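Local coordinates for AB hydrolase-1 domain-containing protein (Thermoplasma acidophilum DSM 1728, PDB 3BDI), which is of unknown function but, as a member of the alpha/beta hydrolase superfamily and its ABHD14 family, probably hydrolyses a substrate not yet identified, at residues Q18-T23 / K95-A100; D44-F49 / E195-T200; Y76-D79 / H85-E88; L152-K157 / K167-I172. All coordinates share one frame; numbering follows the deposited sequence.

From the N terminus, strand 14-21 supplies the first half of contact 1, whose loop closes at the end of helix 83-96. Residues 44-49 open contact 2 before that closure and 195-200 end it, so the two loops cross; they also touch through the salt bridge of Arg-19 with Asp-44. Contact 3, a short closure, falls within both spans. Contact 4, in the beta-alpha-beta unit 150-181, is in series with contacts 1 and 3 and enclosed by contact 2, which it meets where Phe-196 packs on Val-153. Contacts 1 and 4 join sheet strands to helices, contact 2 packs helix 193-205 on the turn before helix 48-53, and contact 3 ties a loop to the helix it leads into.

Contact 1: residues Q18-T23 / K95-A100; sequences QRKMVT and KANGVA
Strand 18-21 and the end of helix 83-96 stand well apart, the nearest CA atoms, those of Lys-20 and Asn-97, being 10.1 Å from each other, and side chains bridge the distance. The helix ends in a Schellman motif: Gly-98, with positive phi, leaves the helical path while its N still bonds to Lys-95 O, and Asn-97 just before it faces the strand. Gln-18 and Asn-97 approach from opposite directions and pair through their amide edges, nearly coplanar at 22°. Gln-18 NE2 donates to Asn-97 OD1 at 2.9 Å, and Asn-97 ND2 returns a bond to Gln-18 OE1 at 3.0 Å. Both donors lie on a lone pair in the carbonyl plane. These bonds match the two amide flips to each other; Tyr-93 OH on Gln-18 OE1 and Tyr-93 O on Asn-97 ND2 help to set them. With chi1 at 71°, CG of Gln-18 sits between N and C, and the chain beyond runs out straight to the helix end. A leucine here would probably leave both amide atoms of Asn-97 without their mates on the strand. Lys-20 joins indirectly: a water accepts from its NZ and donates to Asn-97 OD1. Glu-7 OE2 takes both Lys-20 NZ, as a salt bridge, and Gln-18 NE2. The pairing fastens helix 83-96 to the hairpin of strands 5-11 and 14-21, with Ile-9 packed against both amide side chains.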
loop_
_atom_site.group_PDB
_atom_site.type_symbol
_atom_site.label_atom_id
_atom_site.label_comp_id
_atom_site.label_asym_id
_atom_site.label_seq_id
_atom_site.Cartn_x
_atom_site.Cartn_y
_atom_site.Cartn_z
ATOM N N GLN A 18 3.873 10.822 -9.048
ATOM C CA GLN A 18 3.745 10.594 -7.614
ATOM C C GLN A 18 3.400 11.824 -6.843
ATOM O O GLN A 18 3.664 12.951 -7.267
ATOM C CB GLN A 18 5.039 9.971 -7.023
ATOM C CG GLN A 18 6.229 10.923 -6.968
ATOM C CD GLN A 18 7.460 10.291 -6.296
ATOM O OE1 GLN A 18 7.450 9.121 -5.939
ATOM N NE2 GLN A 18 8.558 11.041 -6.187
ATOM N N ARG A 19 2.835 11.587 -5.682
ATOM C CA ARG A 19 2.553 12.602 -4.658
ATOM C C ARG A 19 3.321 12.248 -3.412
ATOM O O ARG A 19 3.370 11.091 -3.026
ATOM C CB ARG A 19 1.064 12.615 -4.359
ATOM C CG ARG A 19 0.195 12.590 -5.617
ATOM C CD ARG A 19 -1.264 12.595 -5.281
ATOM N NE ARG A 19 -1.735 13.923 -4.882
ATOM C CZ ARG A 19 -2.790 14.126 -4.088
ATOM N NH1 ARG A 19 -3.384 13.103 -3.491
ATOM N NH2 ARG A 19 -3.180 15.374 -3.831
ATOM N N LYS A 20 3.951 13.254 -2.781
ATOM C CA LYS A 20 4.742 12.942 -1.594
ATOM C C LYS A 20 4.718 14.080 -0.603
ATOM O O LYS A 20 4.560 15.200 -1.003
ATOM C CB LYS A 20 6.190 12.592 -1.953
ATOM C CG LYS A 20 6.979 13.756 -2.484
ATOM C CD LYS A 20 8.348 13.326 -2.972
ATOM C CE LYS A 20 9.214 14.522 -3.353
ATOM N NZ LYS A 20 10.489 14.142 -4.069
HETATM N N MSE A 21 4.852 13.732 0.670
HETATM C CA MSE A 21 5.032 14.711 1.747
HETATM C C MSE A 21 6.181 14.220 2.620
HETATM O O MSE A 21 6.057 13.254 3.325
HETATM C CB MSE A 21 3.749 14.829 2.534
HETATM C CG MSE A 21 3.803 15.916 3.615
HETATM SE SE MSE A 21 2.133 16.355 4.487
HETATM C CE MSE A 21 1.309 17.462 3.162
ATOM N N VAL A 22 7.308 14.894 2.476
ATOM C CA VAL A 22 8.517 14.376 3.112
ATOM C C VAL A 22 9.340 15.507 3.752
ATOM O O VAL A 22 9.248 16.653 3.339
ATOM C CB VAL A 22 9.392 13.638 2.063
ATOM C CG1 VAL A 22 8.584 12.502 1.353
ATOM C CG2 VAL A 22 9.891 14.596 1.067
ATOM N N THR A 23 10.169 15.128 4.704
ATOM C CA THR A 23 11.199 16.019 5.240
ATOM C C THR A 23 12.427 15.155 5.519
ATOM O O THR A 23 12.288 14.005 5.928
ATOM C CB THR A 23 10.681 16.768 6.482
ATOM O OG1 THR A 23 11.687 17.696 6.921
ATOM C CG2 THR A 23 10.306 15.806 7.617
ATOM N N LYS A 95 13.733 2.776 -4.328
ATOM C CA LYS A 95 15.136 3.097 -4.643
ATOM C C LYS A 95 15.233 4.414 -5.382
ATOM O O LYS A 95 16.101 5.236 -5.100
ATOM C CB LYS A 95 15.767 1.982 -5.477
ATOM C CG LYS A 95 17.237 2.209 -5.861
ATOM C CD LYS A 95 17.835 1.002 -6.577
ATOM N N ALA A 96 14.324 4.662 -6.329
ATOM C CA ALA A 96 14.358 5.915 -7.072
ATOM C C ALA A 96 14.177 7.142 -6.197
ATOM O O ALA A 96 14.664 8.213 -6.508
ATOM C CB ALA A 96 13.302 5.904 -8.203
ATOM N N ASN A 97 13.426 6.978 -5.110
ATOM C CA ASN A 97 13.181 8.032 -4.136
ATOM C C ASN A 97 14.236 8.064 -3.014
ATOM O O ASN A 97 14.110 8.848 -2.099
ATOM C CB ASN A 97 11.787 7.893 -3.500
ATOM C CG ASN A 97 10.701 8.453 -4.385
ATOM O OD1 ASN A 97 10.626 9.679 -4.584
ATOM N ND2 ASN A 97 9.864 7.551 -4.965
ATOM N N GLY A 98 15.244 7.190 -3.090
ATOM C CA GLY A 98 16.310 7.221 -2.101
ATOM C C GLY A 98 15.916 6.570 -0.804
ATOM O O GLY A 98 16.534 6.832 0.242
ATOM N N VAL A 99 14.892 5.716 -0.823
ATOM C CA VAL A 99 14.318 5.117 0.396
ATOM C C VAL A 99 14.793 3.690 0.512
ATOM O O VAL A 99 14.547 2.848 -0.354
ATOM C CB VAL A 99 12.771 5.135 0.361
ATOM C CG1 VAL A 99 12.215 4.376 1.584
ATOM C CG2 VAL A 99 12.289 6.580 0.277
ATOM N N ALA A 100 15.514 3.401 1.599
ATOM C CA ALA A 100 16.073 2.074 1.786
ATOM C C ALA A 100 15.085 1.017 2.318
ATOM O O ALA A 100 15.123 -0.167 1.942
ATOM C CB ALA A 100 17.301 2.179 2.762
HETATM O O HOH W 1 11.682 11.809 -3.418
#

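Contact 2: residues D44-F49 / E195-T200; sequences DKADLF and EFVRIT
The Phe-196 ring is approached obliquely by Leu-48, whose CD1 lies 4.1 Å from CE2 of Phe-196, and the two side chains run at about a right angle. On one face of the ring sits the CG2 methyl of Thr-200, one helical turn on, 3.7 Å above the plane and displaced toward the rim. CG of Phe-196 is anti to the backbone N (chi1 -172°), which carries the ring off the helix toward Leu-48. The second methyl of Leu-48, CD2, touches the ring too, but lies nearer Val-197 CG2, at 3.8 Å, as the leucine and valine side chains slide past each other in opposite directions. That same valine methyl lies 4.0 Å from Ala-46 CB and 3.3 Å from Ala-46 O, so one methyl touches both Ala-46 and Leu-48. No hydrogen bond joins the two segments. Within helix 193-205, Thr-200 OG1 bonds at 2.8 Å to Phe-196 O, which also accepts from Thr-200 N on the opposite face of the carbonyl plane, and on the far side of the helix Arg-198 grips Glu-195 side-on with NE and NH2. The contact is apolar packing of helix 193-205 against the turn that begins helix 48-53. Met-105 of strand 102-107 touches both Leu-48 and Phe-196 from the sheet, while Tyr-52 of helix 48-53 adds a hydrogen bond to Thr-200.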
loop_
_atom_site.group_PDB
_atom_site.type_symbol
_atom_site.label_atom_id
_atom_site.label_comp_id
_atom_site.label_asym_id
_atom_site.label_seq_id
_atom_site.Cartn_x
_atom_site.Cartn_y
_atom_site.Cartn_z
ATOM N N ASP A 44 -6.622 11.695 -0.999
ATOM C CA ASP A 44 -7.085 13.002 -0.479
ATOM C C ASP A 44 -8.293 12.787 0.432
ATOM O O ASP A 44 -8.501 13.560 1.373
ATOM C CB ASP A 44 -7.569 13.941 -1.620
ATOM C CG ASP A 44 -6.470 14.634 -2.400
ATOM O OD1 ASP A 44 -5.316 14.562 -1.958
ATOM O OD2 ASP A 44 -6.865 15.278 -3.423
ATOM N N LYS A 45 -9.145 11.804 0.146
ATOM C CA LYS A 45 -10.419 11.729 0.863
ATOM C C LYS A 45 -10.190 11.509 2.358
ATOM O O LYS A 45 -10.960 12.030 3.169
ATOM C CB LYS A 45 -11.262 10.583 0.275
ATOM C CG LYS A 45 -12.591 10.349 0.912
ATOM C CD LYS A 45 -13.572 11.498 0.702
ATOM C CE LYS A 45 -14.811 11.325 1.551
ATOM N NZ LYS A 45 -15.587 10.107 1.067
ATOM N N ALA A 46 -9.170 10.717 2.714
ATOM C CA ALA A 46 -8.808 10.488 4.091
ATOM C C ALA A 46 -7.635 11.306 4.568
ATOM O O ALA A 46 -7.119 11.092 5.684
ATOM C CB ALA A 46 -8.538 8.974 4.284
ATOM N N ASP A 47 -7.210 12.279 3.758
ATOM C CA ASP A 47 -6.143 13.203 4.141
ATOM C C ASP A 47 -4.918 12.423 4.630
ATOM O O ASP A 47 -4.305 12.774 5.639
ATOM C CB ASP A 47 -6.696 14.179 5.211
ATOM C CG ASP A 47 -5.822 15.428 5.449
ATOM O OD1 ASP A 47 -5.034 15.789 4.600
ATOM O OD2 ASP A 47 -5.965 16.023 6.544
ATOM N N LEU A 48 -4.517 11.360 3.913
ATOM C CA LEU A 48 -3.471 10.454 4.415
ATOM C C LEU A 48 -2.098 11.052 4.482
ATOM O O LEU A 48 -1.317 10.684 5.344
ATOM C CB LEU A 48 -3.472 9.149 3.645
ATOM C CG LEU A 48 -4.733 8.291 3.682
ATOM C CD1 LEU A 48 -4.511 6.952 2.963
ATOM C CD2 LEU A 48 -5.145 8.036 5.125
ATOM N N PHE A 49 -1.795 12.020 3.615
ATOM C CA PHE A 49 -0.460 12.598 3.646
ATOM C C PHE A 49 -0.266 13.352 4.957
ATOM O O PHE A 49 0.697 13.091 5.678
ATOM C CB PHE A 49 -0.126 13.473 2.416
ATOM C CG PHE A 49 -0.242 12.725 1.120
ATOM C CD1 PHE A 49 -1.479 12.649 0.464
ATOM C CD2 PHE A 49 0.850 12.101 0.574
ATOM C CE1 PHE A 49 -1.639 11.968 -0.723
ATOM C CE2 PHE A 49 0.684 11.357 -0.631
ATOM C CZ PHE A 49 -0.584 11.290 -1.242
ATOM N N GLU A 195 -12.473 6.498 10.290
ATOM C CA GLU A 195 -12.149 5.253 10.961
ATOM C C GLU A 195 -10.912 4.599 10.336
ATOM O O GLU A 195 -10.056 4.108 11.039
ATOM C CB GLU A 195 -13.347 4.309 10.972
ATOM C CG GLU A 195 -13.201 3.081 11.829
ATOM C CD GLU A 195 -12.984 3.341 13.333
ATOM O OE1 GLU A 195 -12.990 4.503 13.834
ATOM O OE2 GLU A 195 -12.771 2.312 14.002
ATOM N N PHE A 196 -10.778 4.688 9.021
ATOM C CA PHE A 196 -9.570 4.250 8.359
ATOM C C PHE A 196 -8.330 4.924 8.936
ATOM O O PHE A 196 -7.310 4.239 9.188
ATOM C CB PHE A 196 -9.668 4.456 6.846
ATOM C CG PHE A 196 -8.524 3.834 6.104
ATOM C CD1 PHE A 196 -8.576 2.519 5.730
ATOM C CD2 PHE A 196 -7.377 4.557 5.834
ATOM C CE1 PHE A 196 -7.489 1.916 5.083
ATOM C CE2 PHE A 196 -6.289 3.975 5.156
ATOM C CZ PHE A 196 -6.350 2.643 4.811
ATOM N N VAL A 197 -8.368 6.248 9.101
ATOM C CA VAL A 197 -7.277 6.979 9.678
ATOM C C VAL A 197 -7.044 6.569 11.121
ATOM O O VAL A 197 -5.888 6.340 11.523
ATOM C CB VAL A 197 -7.502 8.470 9.561
ATOM C CG1 VAL A 197 -6.552 9.264 10.441
ATOM C CG2 VAL A 197 -7.356 8.881 8.088
ATOM N N ARG A 198 -8.095 6.432 11.911
ATOM C CA ARG A 198 -7.896 6.117 13.338
ATOM C C ARG A 198 -7.158 4.795 13.479
ATOM O O ARG A 198 -6.202 4.669 14.252
ATOM C CB ARG A 198 -9.249 6.039 14.034
ATOM C CG ARG A 198 -9.137 5.937 15.553
ATOM C CD ARG A 198 -10.483 5.801 16.247
ATOM N NE ARG A 198 -11.119 4.509 15.986
ATOM C CZ ARG A 198 -10.727 3.341 16.497
ATOM N NH1 ARG A 198 -9.697 3.266 17.332
ATOM N NH2 ARG A 198 -11.378 2.230 16.180
ATOM N N ILE A 199 -7.590 3.793 12.722
ATOM C CA ILE A 199 -7.034 2.449 12.816
ATOM C C ILE A 199 -5.601 2.415 12.258
ATOM O O ILE A 199 -4.685 1.823 12.863
ATOM C CB ILE A 199 -7.914 1.419 12.076
ATOM C CG1 ILE A 199 -9.245 1.228 12.804
ATOM C CG2 ILE A 199 -7.163 0.069 11.874
ATOM C CD1 ILE A 199 -10.291 0.668 11.833
ATOM N N THR A 200 -5.356 3.027 11.085
ATOM C CA THR A 200 -4.037 2.962 10.484
ATOM C C THR A 200 -3.015 3.790 11.254
ATOM O O THR A 200 -1.890 3.366 11.431
ATOM C CB THR A 200 -4.014 3.310 8.992
ATOM O OG1 THR A 200 -4.535 4.645 8.792
ATOM C CG2 THR A 200 -4.762 2.221 8.149
#

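Contact 3: residues Y76-D79 / H85-E88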
loop_
_atom_site.group_PDB
_atom_site.type_symbol
_atom_site.label_atom_id
_atom_site.label_comp_id
_atom_site.label_asym_id
_atom_site.label_seq_id
_atom_site.Cartn_x
_atom_site.Cartn_y
_atom_site.Cartn_z
ATOM N N TYR A 76 7.086 -3.061 -15.940
ATOM C CA TYR A 76 6.254 -3.074 -14.732
ATOM C C TYR A 76 4.803 -3.324 -14.995
ATOM O O TYR A 76 4.025 -3.444 -14.048
ATOM C CB TYR A 76 6.400 -1.730 -14.004
ATOM C CG TYR A 76 7.836 -1.406 -13.595
ATOM C CD1 TYR A 76 8.564 -2.269 -12.777
ATOM C CD2 TYR A 76 8.449 -0.196 -13.983
ATOM C CE1 TYR A 76 9.862 -1.968 -12.420
ATOM C CE2 TYR A 76 9.741 0.097 -13.624
ATOM C CZ TYR A 76 10.432 -0.765 -12.813
ATOM O OH TYR A 76 11.729 -0.426 -12.443
ATOM N N GLY A 77 4.385 -3.389 -16.248
ATOM C CA GLY A 77 2.963 -3.461 -16.553
ATOM C C GLY A 77 2.366 -4.730 -16.005
ATOM O O GLY A 77 3.030 -5.777 -15.956
ATOM N N ILE A 78 1.107 -4.639 -15.581
ATOM C CA ILE A 78 0.417 -5.797 -14.997
ATOM C C ILE A 78 -0.676 -6.325 -15.911
ATOM O O ILE A 78 -1.444 -7.191 -15.482
ATOM C CB ILE A 78 -0.042 -5.593 -13.520
ATOM C CG1 ILE A 78 -0.856 -4.328 -13.360
ATOM C CG2 ILE A 78 1.183 -5.609 -12.568
ATOM C CD1 ILE A 78 -2.190 -4.439 -13.920
ATOM N N ASP A 79 -0.683 -5.916 -17.179
ATOM C CA ASP A 79 -1.663 -6.415 -18.152
ATOM C C ASP A 79 -1.729 -7.933 -18.227
ATOM O O ASP A 79 -2.810 -8.458 -18.481
ATOM C CB ASP A 79 -1.323 -5.973 -19.574
ATOM C CG ASP A 79 -1.367 -4.490 -19.760
ATOM O OD1 ASP A 79 -2.100 -3.814 -19.005
ATOM O OD2 ASP A 79 -0.678 -4.009 -20.695
ATOM N N HIS A 85 6.137 -8.454 -11.393
ATOM C CA HIS A 85 6.454 -7.143 -11.975
ATOM C C HIS A 85 6.179 -6.023 -10.998
ATOM O O HIS A 85 6.899 -5.019 -10.982
ATOM C CB HIS A 85 5.599 -6.837 -13.205
ATOM C CG HIS A 85 6.116 -7.419 -14.467
ATOM N ND1 HIS A 85 5.613 -7.066 -15.704
ATOM C CD2 HIS A 85 7.129 -8.282 -14.695
ATOM C CE1 HIS A 85 6.271 -7.731 -16.639
ATOM N NE2 HIS A 85 7.192 -8.478 -16.054
ATOM N N ALA A 86 5.106 -6.163 -10.218
ATOM C CA ALA A 86 4.762 -5.148 -9.248
ATOM C C ALA A 86 5.706 -5.131 -8.054
ATOM O O ALA A 86 5.970 -4.081 -7.520
ATOM C CB ALA A 86 3.338 -5.326 -8.770
ATOM N N ALA A 87 6.231 -6.283 -7.645
ATOM C CA ALA A 87 7.267 -6.279 -6.603
ATOM C C ALA A 87 8.530 -5.555 -7.053
ATOM O O ALA A 87 9.158 -4.806 -6.296
ATOM C CB ALA A 87 7.588 -7.757 -6.166
ATOM N N GLU A 88 8.938 -5.823 -8.296
ATOM C CA GLU A 88 10.044 -5.073 -8.924
ATOM C C GLU A 88 9.744 -3.586 -8.902
ATOM O O GLU A 88 10.570 -2.785 -8.475
ATOM C CB GLU A 88 10.291 -5.520 -10.368
ATOM C CG GLU A 88 10.803 -6.934 -10.517
ATOM C CD GLU A 88 12.013 -7.182 -9.704
ATOM O OE1 GLU A 88 13.022 -6.432 -9.827
ATOM O OE2 GLU A 88 11.958 -8.162 -8.954
#
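His-85 and Gly-77 join the first turns of helix 83-96 to the loop leading into it, in the stretch of this alpha/beta hydrolase fold between strand 57-62 and the helix. The close part rests on two side chains. His-85 ND1 donates to Gly-77 O at 2.9 Å, with an N-H...O angle of 157°. The oxygen lies at the edge of the imidazole, near the ring plane, and the donor in turn lies in the carbonyl plane, so the bond holds the ring's rotation and the loop carbonyl together. CG of His-85 is anti to its carbonyl carbon (chi1 -84°), which points ND1 at the loop carbonyl. A leucine here would probably leave Gly-77 O without its donor and the loop less firmly tied to the helix. Beside this bond the buried Tyr-76 runs along the helix, its CE1 4.1 Å from Glu-88 CB; its ring stacks edge-to-face with Phe-89 and its hydroxyl reaches Asp-92 and Asn-12, while Tyr-64 OH bonds to its carbonyl. The rest is looser. Ile-78 CG2 comes only to 4.4 Å from Ala-86 CB, and Glu-88, in one of its two conformers, turns its carboxylate away from the loop to a salt bridge with Arg-91. Back on the tight side, the Tyr-76 ring turns its edge to a helix carbonyl, CD1 of Tyr-76 lying 3.7 Å from His-85 O, close to the ring plane.

Contact 4: residues L152-K157 / K167-I172; sequences LVWGSK and KEYASI
Leu-152 reaches helix 163-172 through one methyl, its CD1 lying 3.6 Å from Ala-170 N and 3.8 Å from Tyr-169 C, directly against the helix backbone. CB of Tyr-169 at 4.0 Å and CB of Ala-170 at 4.1 Å complete the apolar seat of that CD1 methyl. With CG anti to the carbonyl carbon (chi1 -62°), the leucine extends from the strand onto the backbone between Tyr-169 and Ala-170. Val-153, next along, points to the other side of the sheet, where it meets Phe-196. Trp-154 returns to the helix side: the far corner of its indole, CH2, comes 3.8 Å from Tyr-169 CD2, with the tyrosine carbon at the indole edge, near its plane. The two side chains cross at about a right angle. The indole NE1 is bonded to Val-161 O, which fixes the ring's orientation, and Trp-154 also touches residues of a probable Ser-His-Asp triad. Beyond it, Gly-155 ends the strand and Ser-156 ties its hydroxyl to Gly-183 N. The axes of strand 152-155 and helix 167-172 run antiparallel, at 172° and 9.8 Å apart, as expected for the first half of the beta-alpha-beta crossover from strand 150-155 through helix 163-172 to strand 177-181. Leu-178 of that last strand packs on both Leu-152 and Ala-170, and Met-143 of helix 140-143 lies against Tyr-169.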
loop_
_atom_site.group_PDB
_atom_site.type_symbol
_atom_site.label_atom_id
_atom_site.label_comp_id
_atom_site.label_asym_id
_atom_site.label_seq_id
_atom_site.Cartn_x
_atom_site.Cartn_y
_atom_site.Cartn_z
ATOM N N LEU A 152 -4.415 -5.817 8.404
ATOM C CA LEU A 152 -5.415 -6.169 7.399
ATOM C C LEU A 152 -6.677 -5.404 7.706
ATOM O O LEU A 152 -7.210 -5.453 8.816
ATOM C CB LEU A 152 -5.698 -7.673 7.473
ATOM C CG LEU A 152 -4.509 -8.579 7.180
ATOM C CD1 LEU A 152 -4.816 -10.035 7.473
ATOM C CD2 LEU A 152 -3.992 -8.478 5.769
ATOM N N VAL A 153 -7.157 -4.620 6.734
ATOM C CA VAL A 153 -8.351 -3.787 6.874
ATOM C C VAL A 153 -9.368 -4.265 5.878
ATOM O O VAL A 153 -9.061 -4.406 4.712
ATOM C CB VAL A 153 -8.047 -2.289 6.664
ATOM C CG1 VAL A 153 -9.316 -1.478 6.869
ATOM C CG2 VAL A 153 -6.945 -1.799 7.628
ATOM N N TRP A 154 -10.599 -4.490 6.329
ATOM C CA TRP A 154 -11.685 -4.872 5.449
ATOM C C TRP A 154 -12.917 -4.080 5.840
ATOM O O TRP A 154 -13.163 -3.851 7.018
ATOM C CB TRP A 154 -12.052 -6.366 5.600
ATOM C CG TRP A 154 -11.797 -7.256 4.428
ATOM C CD1 TRP A 154 -12.692 -7.640 3.443
ATOM C CD2 TRP A 154 -10.592 -7.950 4.153
ATOM N NE1 TRP A 154 -12.105 -8.505 2.589
ATOM C CE2 TRP A 154 -10.816 -8.736 3.000
ATOM C CE3 TRP A 154 -9.344 -7.992 4.769
ATOM C CZ2 TRP A 154 -9.815 -9.580 2.477
ATOM C CZ3 TRP A 154 -8.377 -8.813 4.264
ATOM C CH2 TRP A 154 -8.614 -9.587 3.127
ATOM N N GLY A 155 -13.734 -3.734 4.866
ATOM C CA GLY A 155 -15.077 -3.239 5.129
ATOM C C GLY A 155 -16.059 -4.367 5.389
ATOM O O GLY A 155 -15.979 -5.399 4.744
ATOM N N SER A 156 -17.000 -4.147 6.290
ATOM C CA SER A 156 -17.972 -5.182 6.701
ATOM C C SER A 156 -18.893 -5.565 5.572
ATOM O O SER A 156 -19.421 -6.679 5.566
ATOM C CB SER A 156 -18.800 -4.700 7.891
ATOM O OG SER A 156 -19.650 -3.635 7.560
ATOM N N LYS A 157 -19.030 -4.688 4.591
ATOM C CA LYS A 157 -19.928 -4.905 3.439
ATOM C C LYS A 157 -19.159 -5.265 2.162
ATOM O O LYS A 157 -19.696 -5.163 1.049
ATOM C CB LYS A 157 -20.800 -3.655 3.184
ATOM C CG LYS A 157 -21.567 -3.206 4.386
ATOM C CD LYS A 157 -22.292 -1.885 4.137
ATOM C CE LYS A 157 -23.658 -2.055 3.610
ATOM N NZ LYS A 157 -24.505 -0.877 4.049
ATOM N N LYS A 167 -10.386 -13.462 7.524
ATOM C CA LYS A 167 -10.111 -14.286 8.694
ATOM C C LYS A 167 -9.038 -15.321 8.356
ATOM O O LYS A 167 -8.153 -15.612 9.161
ATOM C CB LYS A 167 -11.414 -14.934 9.186
ATOM C CG LYS A 167 -12.444 -13.901 9.630
ATOM N N GLU A 168 -9.079 -15.824 7.143
ATOM C CA GLU A 168 -8.062 -16.738 6.692
ATOM C C GLU A 168 -6.675 -16.074 6.577
ATOM O O GLU A 168 -5.676 -16.556 7.075
ATOM C CB GLU A 168 -8.460 -17.364 5.380
ATOM C CG GLU A 168 -7.570 -18.535 5.087
ATOM C CD GLU A 168 -7.899 -19.252 3.819
ATOM O OE1 GLU A 168 -8.884 -18.860 3.142
ATOM O OE2 GLU A 168 -7.147 -20.215 3.533
ATOM N N TYR A 169 -6.599 -14.900 5.952
ATOM C CA TYR A 169 -5.311 -14.236 5.848
ATOM C C TYR A 169 -4.785 -13.824 7.218
ATOM O O TYR A 169 -3.571 -13.823 7.433
ATOM C CB TYR A 169 -5.415 -13.014 4.935
ATOM C CG TYR A 169 -5.642 -13.288 3.474
ATOM C CD1 TYR A 169 -5.567 -14.577 2.935
ATOM C CD2 TYR A 169 -5.922 -12.237 2.595
ATOM C CE1 TYR A 169 -5.776 -14.803 1.578
ATOM C CE2 TYR A 169 -6.129 -12.455 1.264
ATOM C CZ TYR A 169 -6.066 -13.735 0.739
ATOM O OH TYR A 169 -6.271 -13.951 -0.607
ATOM N N ALA A 170 -5.679 -13.488 8.147
ATOM C CA ALA A 170 -5.280 -13.083 9.482
ATOM C C ALA A 170 -4.651 -14.256 10.236
ATOM O O ALA A 170 -3.751 -14.087 11.055
ATOM C CB ALA A 170 -6.473 -12.559 10.246
ATOM N N SER A 171 -5.134 -15.435 9.938
ATOM C CA SER A 171 -4.540 -16.646 10.526
ATOM C C SER A 171 -3.192 -17.003 9.923
ATOM O O SER A 171 -2.258 -17.441 10.616
ATOM C CB SER A 171 -5.486 -17.806 10.278
ATOM O OG SER A 171 -6.757 -17.554 10.813
ATOM N N ILE A 172 -3.084 -16.881 8.614
ATOM C CA ILE A 172 -1.854 -17.177 7.914
ATOM C C ILE A 172 -0.707 -16.246 8.337
ATOM O O ILE A 172 0.433 -16.694 8.523
ATOM C CB ILE A 172 -2.074 -17.122 6.368
ATOM C CG1 ILE A 172 -3.044 -18.238 5.949
ATOM C CG2 ILE A 172 -0.769 -17.231 5.607
ATOM C CD1 ILE A 172 -3.602 -18.079 4.528
#